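Local coordinates for HIT domain-containing protein (Sulfolobus tokodaii, PDB 2EO4) that is a zinc-binding histidine triad nucleotide-binding protein that may act as a nucleotide hydrolase, perhaps an adenylylsulfatase, at the interface of chains A and B. Residues are numbered along the deposited sequence; one frame, centred on the assembly and turned at random. Chains: chain A/B, 150aa long hypothetical histidine triad nucleotide-binding protein.

The interface of chains A and B. Residues chain A 47-48, 50-51, 55; chain B 59, 63.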
loop_
_atom_site.group_PDB
_atom_site.type_symbol
_atom_site.label_atom_id
_atom_site.label_comp_id
_atom_site.label_asym_id
_atom_site.label_seq_id
_atom_site.Cartn_x
_atom_site.Cartn_y
_atom_site.Cartn_z
ATOM N N TYR A 47 -9.531 2.948 -1.194
ATOM C CA TYR A 47 -9.191 2.151 -0.018
ATOM C C TYR A 47 -10.058 2.444 1.210
ATOM O O TYR A 47 -10.436 1.533 1.947
ATOM C CB TYR A 47 -7.710 2.386 0.319
ATOM C CG TYR A 47 -7.118 1.438 1.340
ATOM C CD1 TYR A 47 -7.260 1.667 2.708
ATOM C CD2 TYR A 47 -6.393 0.320 0.932
ATOM C CE1 TYR A 47 -6.689 0.809 3.647
ATOM C CE2 TYR A 47 -5.818 -0.546 1.861
ATOM C CZ TYR A 47 -5.968 -0.296 3.213
ATOM O OH TYR A 47 -5.397 -1.150 4.127
ATOM N N LEU A 48 -10.375 3.715 1.420
ATOM C CA LEU A 48 -11.163 4.128 2.577
ATOM C C LEU A 48 -12.632 3.717 2.541
ATOM O O LEU A 48 -13.297 3.688 3.581
ATOM C CB LEU A 48 -11.063 5.645 2.744
ATOM C CG LEU A 48 -9.633 6.198 2.770
ATOM C CD1 LEU A 48 -9.677 7.705 2.930
ATOM C CD2 LEU A 48 -8.845 5.560 3.907
ATOM N N ALA A 50 -13.711 0.736 1.352
ATOM C CA ALA A 50 -13.833 -0.713 1.446
ATOM C C ALA A 50 -14.022 -1.175 2.888
ATOM O O ALA A 50 -13.482 -0.571 3.814
ATOM C CB ALA A 50 -12.594 -1.376 0.850
ATOM N N ASP A 51 -14.792 -2.245 3.070
ATOM C CA ASP A 51 -15.028 -2.795 4.404
ATOM C C ASP A 51 -13.757 -3.503 4.868
ATOM O O ASP A 51 -12.896 -3.838 4.055
ATOM C CB ASP A 51 -16.191 -3.794 4.380
ATOM C CG ASP A 51 -15.927 -4.967 3.459
ATOM O OD1 ASP A 51 -16.070 -4.805 2.232
ATOM O OD2 ASP A 51 -15.561 -6.050 3.964
ATOM N N LEU A 55 -10.544 -5.471 2.825
ATOM C CA LEU A 55 -9.175 -4.978 2.962
ATOM C C LEU A 55 -8.240 -6.050 3.509
ATOM O O LEU A 55 -7.084 -6.149 3.094
ATOM C CB LEU A 55 -9.137 -3.743 3.872
ATOM C CG LEU A 55 -9.795 -2.473 3.324
ATOM C CD1 LEU A 55 -9.651 -1.343 4.333
ATOM C CD2 LEU A 55 -9.138 -2.081 2.002
ATOM N N ALA B 59 -3.885 -3.796 7.527
ATOM C CA ALA B 59 -4.743 -3.120 6.559
ATOM C C ALA B 59 -5.874 -2.364 7.255
ATOM O O ALA B 59 -6.247 -1.268 6.839
ATOM C CB ALA B 59 -5.322 -4.127 5.576
ATOM N N LYS B 63 -6.523 1.761 7.470
ATOM C CA LYS B 63 -7.772 2.450 7.127
ATOM C C LYS B 63 -8.161 3.455 8.214
ATOM O O LYS B 63 -8.437 4.620 7.927
ATOM C CB LYS B 63 -8.928 1.460 6.942
ATOM C CG LYS B 63 -10.259 2.164 6.630
ATOM C CD LYS B 63 -11.431 1.198 6.473
ATOM C CE LYS B 63 -12.734 1.969 6.272
ATOM N NZ LYS B 63 -13.916 1.085 6.026
#
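A:Tyr47 and A:Leu55 of one histidine triad (HIT) subunit pack against B:Ala59 and B:Lys63, one turn apart on helix 52-72 of the other, in part of a two-fold interface that plausibly forms a HIT dimer. The tight part begins around the tyrosine. Its CG is anti to the backbone N (chi1 -169°), and the phenol reaches the partner helix tip first. The hydroxyl OH donates a hydrogen bond to the backbone O of B:Ala59 at 2.8 Å. It meets the carbonyl from the side, at a C=O...donor angle of 106° and tilted a little from its plane. Tyrosine suits this place because its long flat ring ends in a donor for a helix carbonyl. A:Leu55 CD2 sits 3.6 Å above the ring centre and supports one face, while the backbone N of B:Lys63 lies in plane at the ring edge. Small B:Ala59 lets the backbones come near, its CB 3.7 Å from A:Leu55 O.

B:Lys63 extends this grip. Its extended methylenes cross A:Leu55 at about a right angle, CD 3.8 Å from CD1. Lysine pairs an apolar stem with a polar tip: NZ donates to A:Ala50 O at 2.8 Å, tilted 33° from the carbonyl plane. A:Leu48 O also lies near, 3.6 Å from NZ.

The looser parts flank the lysine. A:Leu48 touches lightly, CD2 4.1 Å from B:Lys63 O. A:Asp51 turns its carboxylate away, OD1 7.3 Å from B:Lys63 NZ, and the two do not pair.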